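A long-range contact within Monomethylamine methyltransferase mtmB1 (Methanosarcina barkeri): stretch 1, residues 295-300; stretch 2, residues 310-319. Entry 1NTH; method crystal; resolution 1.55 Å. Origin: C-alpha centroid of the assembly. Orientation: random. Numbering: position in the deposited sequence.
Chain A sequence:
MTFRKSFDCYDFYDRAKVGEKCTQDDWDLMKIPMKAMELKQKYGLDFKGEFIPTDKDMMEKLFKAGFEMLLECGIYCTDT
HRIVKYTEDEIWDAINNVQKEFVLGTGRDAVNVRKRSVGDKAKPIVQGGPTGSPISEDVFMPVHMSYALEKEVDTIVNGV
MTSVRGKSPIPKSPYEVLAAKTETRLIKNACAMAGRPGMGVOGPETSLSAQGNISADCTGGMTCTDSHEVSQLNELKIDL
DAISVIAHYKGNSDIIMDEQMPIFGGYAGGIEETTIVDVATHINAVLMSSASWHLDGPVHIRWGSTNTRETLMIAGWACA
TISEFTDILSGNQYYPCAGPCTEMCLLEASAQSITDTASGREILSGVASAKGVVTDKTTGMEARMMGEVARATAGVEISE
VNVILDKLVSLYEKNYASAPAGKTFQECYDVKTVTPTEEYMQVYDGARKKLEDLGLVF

Stretch 1 295-300: LDGPVH
Stretch 2 (310-319) ETLMIAGWAC

How do the two stretches meet? Residues 310-319 form continuous helix, with i to i+4 hydrogen bonds such as Ala315 N to Thr311 O at 3.0 Å. Stretch 1 runs opposite in sense to the helix, with Asp296 near Ala315 and Ala318 and His300 near Glu310: strand 295-296, a loop at Gly297 (phi/psi 172/61) and Pro298 (-57/131), then strand 299-300. Pro298 CA lies 5.2 Å from Thr311 CA, and no direct hydrogen bond joins the stretches.

What does Pro298 pack against? The CA-to-CB bond of Pro298 points toward the helix; its ring is C-gamma exo, with Pro298 CG 3.7 Å from Ile314 CG2 (chi1 m, chi2 t) and 4.0 Å from Ala315 CB. Pro298 CG also lies 4.0 Å from Ala315 N, so the ring reaches the helix backbone.

How does Thr311 meet the strand and the loop before it? With chi1 p, Thr311 CG2 lies 3.4 Å from His300 N, while Thr311 CB is 3.3 Å from Pro298 O, a buried carbonyl without a partner. Val299, also chi1 p, points its CB away.

Where do the polar side chains lie? His300 (chi1 t, chi2 -70°) starts sideways, but its ring end approaches Glu310 (chi1 m, chi2 93°, chi3 -19°). One water bridges them, its O 2.9 Å from His300 NE2 and donating to Glu310 OE2 at 2.6 Å. Asp296 (chi1 t, chi2 -3°) accepts from Gly297 N at Asp296 OD1, 2.6 Å; Asp296 OD2 stands 4.2 Å from Ala315 CA.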

# COMPACT_ATOMS: atom_id res chain seq x y z
N LEU A 295 25.08 15.72 -9.56
CA LEU A 295 25.73 16.40 -8.46
C LEU A 295 27.20 16.64 -8.82
O LEU A 295 27.94 15.70 -9.11
CB LEU A 295 25.66 15.56 -7.19
CG LEU A 295 26.30 16.19 -5.96
CD1 LEU A 295 25.49 17.39 -5.49
CD2 LEU A 295 26.39 15.16 -4.86
N ASP A 296 27.60 17.91 -8.79
CA ASP A 296 28.97 18.30 -9.10
C ASP A 296 29.73 18.43 -7.78
O ASP A 296 29.17 18.21 -6.70
CB ASP A 296 28.94 19.65 -9.83
CG ASP A 296 30.26 20.01 -10.50
OD1 ASP A 296 31.25 19.25 -10.38
OD2 ASP A 296 30.29 21.07 -11.16
N GLY A 297 31.01 18.78 -7.87
CA GLY A 297 31.82 18.94 -6.68
C GLY A 297 33.28 19.13 -7.05
O GLY A 297 34.12 18.33 -6.65
N PRO A 298 33.61 20.19 -7.81
CA PRO A 298 35.01 20.42 -8.20
C PRO A 298 35.86 20.54 -6.95
O PRO A 298 35.52 21.28 -6.03
CB PRO A 298 34.94 21.74 -8.97
CG PRO A 298 33.52 21.77 -9.49
CD PRO A 298 32.74 21.28 -8.30
N VAL A 299 36.97 19.81 -6.91
CA VAL A 299 37.82 19.84 -5.73
C VAL A 299 39.27 20.20 -6.06
O VAL A 299 39.78 19.83 -7.12
CB VAL A 299 37.76 18.48 -4.99
CG1 VAL A 299 38.25 17.38 -5.90
CG2 VAL A 299 38.57 18.54 -3.71
N HIS A 300 39.92 20.92 -5.16
CA HIS A 300 41.31 21.35 -5.34
C HIS A 300 42.25 20.18 -5.08
O HIS A 300 42.21 19.57 -4.01
CB HIS A 300 41.61 22.51 -4.39
CG HIS A 300 42.83 23.29 -4.75
ND1 HIS A 300 44.11 22.78 -4.63
CD2 HIS A 300 42.98 24.55 -5.23
CE1 HIS A 300 44.98 23.69 -5.02
NE2 HIS A 300 44.32 24.77 -5.39
N GLU A 310 39.49 28.67 -7.41
CA GLU A 310 39.44 27.91 -8.65
C GLU A 310 38.24 26.97 -8.78
O GLU A 310 37.58 26.95 -9.82
CB GLU A 310 40.73 27.10 -8.83
CG GLU A 310 41.98 27.96 -8.91
CD GLU A 310 42.67 28.15 -7.57
OE1 GLU A 310 42.03 27.94 -6.52
OE2 GLU A 310 43.86 28.54 -7.57
N THR A 311 37.95 26.21 -7.73
CA THR A 311 36.83 25.27 -7.76
C THR A 311 35.48 25.98 -7.81
O THR A 311 34.53 25.48 -8.40
CB THR A 311 36.88 24.29 -6.56
OG1 THR A 311 36.92 25.02 -5.33
CG2 THR A 311 38.12 23.40 -6.66
N LEU A 312 35.39 27.15 -7.18
CA LEU A 312 34.14 27.91 -7.22
C LEU A 312 33.91 28.41 -8.65
O LEU A 312 32.79 28.40 -9.15
CB LEU A 312 34.18 29.08 -6.23
CG LEU A 312 34.14 28.70 -4.75
CD1 LEU A 312 34.32 29.94 -3.89
CD2 LEU A 312 32.81 28.01 -4.42
N MET A 313 34.99 28.85 -9.31
CA MET A 313 34.88 29.32 -10.68
C MET A 313 34.47 28.19 -11.61
O MET A 313 33.66 28.37 -12.52
CB MET A 313 36.22 29.92 -11.15
CG MET A 313 36.56 31.23 -10.48
SD MET A 313 38.23 31.79 -10.90
CE MET A 313 38.02 32.22 -12.62
N ILE A 314 35.04 27.01 -11.39
CA ILE A 314 34.72 25.84 -12.21
C ILE A 314 33.23 25.51 -12.07
O ILE A 314 32.53 25.33 -13.06
CB ILE A 314 35.57 24.62 -11.79
CG1 ILE A 314 37.04 24.89 -12.12
CG2 ILE A 314 35.07 23.36 -12.50
CD1 ILE A 314 38.00 23.91 -11.50
N ALA A 315 32.75 25.45 -10.83
CA ALA A 315 31.35 25.13 -10.58
C ALA A 315 30.41 26.21 -11.14
O ALA A 315 29.39 25.90 -11.76
CB ALA A 315 31.11 24.96 -9.08
N GLY A 316 30.76 27.47 -10.91
CA GLY A 316 29.93 28.57 -11.39
C GLY A 316 29.77 28.58 -12.90
O GLY A 316 28.67 28.74 -13.41
N TRP A 317 30.88 28.42 -13.62
CA TRP A 317 30.83 28.41 -15.07
C TRP A 317 30.13 27.17 -15.62
O TRP A 317 29.34 27.26 -16.56
CB TRP A 317 32.24 28.51 -15.67
CG TRP A 317 32.75 29.92 -15.72
CD1 TRP A 317 33.25 30.66 -14.69
CD2 TRP A 317 32.79 30.77 -16.88
NE1 TRP A 317 33.58 31.92 -15.12
CE2 TRP A 317 33.31 32.02 -16.46
CE3 TRP A 317 32.42 30.60 -18.22
CZ2 TRP A 317 33.49 33.09 -17.35
CZ3 TRP A 317 32.59 31.67 -19.10
CH2 TRP A 317 33.12 32.90 -18.66
N ALA A 318 30.42 26.01 -15.03
CA ALA A 318 29.79 24.78 -15.50
C ALA A 318 28.27 24.84 -15.34
O ALA A 318 27.52 24.54 -16.27
CB ALA A 318 30.36 23.58 -14.75
N CYS A 319 27.82 25.25 -14.16
CA CYS A 319 26.38 25.32 -13.90
C CYS A 319 25.68 26.41 -14.70
O CYS A 319 24.59 26.18 -15.23
CB CYS A 319 26.12 25.54 -12.41
SG CYS A 319 24.35 25.44 -12.00
O HOH W 1 45.66 27.17 -6.35